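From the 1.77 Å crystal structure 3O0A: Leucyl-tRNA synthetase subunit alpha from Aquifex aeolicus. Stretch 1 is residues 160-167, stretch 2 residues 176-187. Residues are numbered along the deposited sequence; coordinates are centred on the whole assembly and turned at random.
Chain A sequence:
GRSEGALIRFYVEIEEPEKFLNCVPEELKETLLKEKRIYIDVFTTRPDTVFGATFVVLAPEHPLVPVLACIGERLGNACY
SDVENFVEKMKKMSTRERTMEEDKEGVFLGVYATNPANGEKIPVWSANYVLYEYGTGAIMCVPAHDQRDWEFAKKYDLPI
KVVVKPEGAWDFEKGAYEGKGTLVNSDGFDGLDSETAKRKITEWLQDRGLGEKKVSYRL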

# COMPACT_ATOMS: atom_id res chain seq x y z
N ILE A 160 1.07 -11.96 -5.93
CA ILE A 160 0.80 -12.53 -4.62
C ILE A 160 2.15 -13.00 -4.08
O ILE A 160 2.88 -13.73 -4.75
CB ILE A 160 -0.22 -13.70 -4.70
CG1 ILE A 160 -1.46 -13.28 -5.50
CG2 ILE A 160 -0.60 -14.17 -3.29
CD1 ILE A 160 -2.32 -14.45 -6.00
N LYS A 161 2.49 -12.55 -2.87
CA LYS A 161 3.77 -12.90 -2.25
C LYS A 161 3.55 -13.43 -0.84
O LYS A 161 3.07 -12.71 0.04
CB LYS A 161 4.69 -11.67 -2.23
CG LYS A 161 6.07 -11.89 -1.62
CD LYS A 161 6.84 -10.58 -1.70
CE LYS A 161 8.25 -10.69 -1.20
NZ LYS A 161 8.88 -9.34 -1.22
N VAL A 162 3.89 -14.70 -0.62
CA VAL A 162 3.72 -15.32 0.69
C VAL A 162 4.83 -14.90 1.65
O VAL A 162 6.01 -15.01 1.32
CB VAL A 162 3.66 -16.86 0.60
CG1 VAL A 162 3.43 -17.47 1.98
CG2 VAL A 162 2.55 -17.29 -0.36
N VAL A 163 4.44 -14.40 2.83
CA VAL A 163 5.41 -14.05 3.88
C VAL A 163 5.12 -14.68 5.25
O VAL A 163 5.98 -14.67 6.12
CB VAL A 163 5.60 -12.52 4.04
CG1 VAL A 163 6.34 -11.95 2.85
CG2 VAL A 163 4.26 -11.81 4.27
N VAL A 164 3.92 -15.20 5.44
CA VAL A 164 3.55 -15.91 6.67
C VAL A 164 3.15 -17.32 6.27
O VAL A 164 2.10 -17.54 5.66
CB VAL A 164 2.40 -15.21 7.44
CG1 VAL A 164 2.00 -16.04 8.67
CG2 VAL A 164 2.80 -13.79 7.86
N LYS A 165 4.01 -18.28 6.59
CA LYS A 165 3.76 -19.66 6.19
C LYS A 165 2.98 -20.42 7.26
O LYS A 165 3.45 -20.54 8.39
CB LYS A 165 5.07 -20.37 5.86
CG LYS A 165 5.45 -20.28 4.39
CD LYS A 165 6.37 -21.43 4.01
CE LYS A 165 6.91 -21.27 2.60
NZ LYS A 165 8.00 -22.25 2.32
N PRO A 166 1.79 -20.93 6.91
CA PRO A 166 1.05 -21.82 7.81
C PRO A 166 1.75 -23.17 7.91
O PRO A 166 2.50 -23.56 7.01
CB PRO A 166 -0.32 -21.96 7.13
CG PRO A 166 -0.06 -21.70 5.70
CD PRO A 166 1.06 -20.70 5.64
N GLU A 167 1.51 -23.88 9.01
CA GLU A 167 2.09 -25.21 9.21
C GLU A 167 1.46 -26.26 8.30
O GLU A 167 2.15 -27.19 7.84
CB GLU A 167 1.94 -25.64 10.66
CG GLU A 167 2.82 -24.87 11.63
CD GLU A 167 2.60 -25.28 13.07
OE1 GLU A 167 2.10 -26.40 13.32
OE2 GLU A 167 2.92 -24.46 13.97
N ALA A 176 -6.71 -15.97 0.62
CA ALA A 176 -5.65 -15.45 1.49
C ALA A 176 -5.62 -16.23 2.80
O ALA A 176 -6.67 -16.62 3.33
CB ALA A 176 -5.89 -13.98 1.78
N TYR A 177 -4.41 -16.48 3.30
CA TYR A 177 -4.24 -17.07 4.62
C TYR A 177 -4.08 -15.97 5.65
O TYR A 177 -3.05 -15.29 5.68
CB TYR A 177 -3.04 -18.02 4.67
CG TYR A 177 -2.80 -18.53 6.07
CD1 TYR A 177 -3.70 -19.41 6.67
CD2 TYR A 177 -1.69 -18.10 6.82
CE1 TYR A 177 -3.50 -19.87 7.97
CE2 TYR A 177 -1.49 -18.55 8.11
CZ TYR A 177 -2.40 -19.44 8.68
OH TYR A 177 -2.21 -19.89 9.96
N GLU A 178 -5.08 -15.80 6.51
CA GLU A 178 -5.08 -14.66 7.43
C GLU A 178 -4.57 -14.97 8.85
O GLU A 178 -4.52 -14.07 9.69
CB GLU A 178 -6.46 -14.02 7.47
CG GLU A 178 -6.97 -13.62 6.08
CD GLU A 178 -8.25 -12.79 6.13
OE1 GLU A 178 -9.16 -13.14 6.91
OE2 GLU A 178 -8.33 -11.79 5.38
N GLY A 179 -4.20 -16.23 9.10
CA GLY A 179 -3.79 -16.67 10.44
C GLY A 179 -2.31 -16.50 10.77
O GLY A 179 -1.58 -15.77 10.09
N LYS A 180 -1.87 -17.20 11.81
CA LYS A 180 -0.48 -17.11 12.28
C LYS A 180 0.43 -18.10 11.55
O LYS A 180 -0.04 -19.09 10.99
CB LYS A 180 -0.43 -17.35 13.80
CG LYS A 180 -1.25 -16.34 14.61
CD LYS A 180 -1.25 -16.62 16.11
CE LYS A 180 -2.34 -15.80 16.81
NZ LYS A 180 -2.44 -16.13 18.27
N GLY A 181 1.73 -17.82 11.55
CA GLY A 181 2.70 -18.71 10.93
C GLY A 181 4.13 -18.32 11.24
O GLY A 181 4.40 -17.65 12.23
N THR A 182 5.06 -18.77 10.41
CA THR A 182 6.45 -18.33 10.52
C THR A 182 6.81 -17.57 9.26
O THR A 182 6.32 -17.88 8.16
CB THR A 182 7.46 -19.49 10.75
OG1 THR A 182 7.44 -20.38 9.64
CG2 THR A 182 7.12 -20.26 12.02
N LEU A 183 7.64 -16.55 9.41
CA LEU A 183 7.94 -15.69 8.28
C LEU A 183 8.84 -16.35 7.25
O LEU A 183 9.74 -17.12 7.58
CB LEU A 183 8.57 -14.37 8.73
CG LEU A 183 7.72 -13.38 9.54
CD1 LEU A 183 8.32 -11.99 9.42
CD2 LEU A 183 6.26 -13.34 9.17
N VAL A 184 8.54 -16.03 5.99
CA VAL A 184 9.36 -16.38 4.84
C VAL A 184 9.41 -15.13 3.97
O VAL A 184 8.60 -14.22 4.15
CB VAL A 184 8.76 -17.56 4.04
CG1 VAL A 184 8.95 -18.88 4.78
CG2 VAL A 184 7.29 -17.30 3.72
N ASN A 185 10.34 -15.09 3.02
CA ASN A 185 10.49 -13.92 2.13
C ASN A 185 10.62 -12.60 2.89
O ASN A 185 10.25 -11.52 2.39
CB ASN A 185 9.33 -13.86 1.11
CG ASN A 185 9.49 -14.86 -0.02
OD1 ASN A 185 10.60 -15.05 -0.53
ND2 ASN A 185 8.40 -15.50 -0.42
N SER A 186 11.16 -12.69 4.10
CA SER A 186 11.22 -11.55 5.00
C SER A 186 12.64 -11.26 5.45
O SER A 186 12.87 -10.77 6.55
CB SER A 186 10.28 -11.77 6.18
OG SER A 186 8.93 -11.90 5.74
N ASP A 187 13.60 -11.57 4.57
CA ASP A 187 15.01 -11.28 4.83
C ASP A 187 15.44 -11.69 6.25
O ASP A 187 15.30 -12.86 6.62
CB ASP A 187 15.30 -9.78 4.57
CG ASP A 187 15.05 -9.38 3.12
OD1 ASP A 187 15.03 -10.26 2.23
OD2 ASP A 187 14.87 -8.17 2.86
O HOH W 1 10.94 -9.41 0.69

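This contact is built on a very short antiparallel ladder, and its strongest polar links are backbone to backbone. Lys165 and Thr182 form the hydrogen-bonded pair: Lys165 N donates to Thr182 O at 2.8 Å, nearly straight at 172°, and Thr182 N returns the bond to Lys165 O at 3.1 Å. One residue along each strand, Val164 faces Leu183 as the non-hydrogen-bonded pair, with CA atoms 4.7 Å apart. The next link is Val184 N to Val163 O at 2.9 Å, but it has no return partner of the same kind. Val163 has a psi of -15°, which takes its backbone out of extended geometry, and Val163 O lies 3.3 Å from Val184 O, an approach of two acceptors rather than a bond. CA-H...O contacts accompany this closeness: Leu183 CA sits 3.1 Å from Val163 O, and Val163 CA sits 3.2 Å from Val184 O.

Beyond the ladder, a side chain takes over the pairing. Asn185, with a positive phi of 53°, points its CA-to-CB bond toward the first stretch, and its ND2 donates to Val162 O at 3.0 Å and 166°. An amide side chain thus satisfies a main-chain carbonyl just past the regular register. A water adds a second tie here, accepting from Lys161 NZ at 2.8 Å and donating to Asn185 O at 2.8 Å; the all-t chain of Lys161 carries its amine out to this bridge. Ser186 OG turns back within its own stretch to donate to Val184 O at 2.8 Å.

At the other end, Gly181 meets a strict steric rule. A CB built there would point toward the first stretch and lie 2.3 Å from Lys165 O and 2.8 Å from Val164 CG1, both clashes. Without one, the backbone comes close enough for Gly181 CA to approach Lys165 O at 3.2 Å and for Val164 CG1 to rest 3.4 Å from Gly181 N.

Tyr177 closes this end by packing. Pro166 CB lies over one face of its ring, 3.8 Å from the centroid and 17° off the normal, a CH-pi arrangement. The hydroxyl is held at the same time, Tyr177 OH donating to Lys180 O at 2.5 Å, so the ring is anchored to its own loop while its face receives the proline. Gly179 also leaves room for this hydroxyl, since an ideal CB there would lie 2.7 Å from Tyr177 OH.

The apolar packing follows the sheet's alternation. On the face of Val164 and Leu183, Val164 CG2 meets Leu183 CD2 at 3.7 Å, while Val164 CG1 reaches Tyr177 CE2 at 4.3 Å. Lys165 and Thr182 occupy the other face, where the aliphatic part of the lysine is put to use: Lys165 CG packs on Val184 CG2 at 3.6 Å. That same methyl lies 4.2 Å from Val162 CG1, so one valine serves two neighbours. Val164 O is buried by this contact with no polar partner in the model.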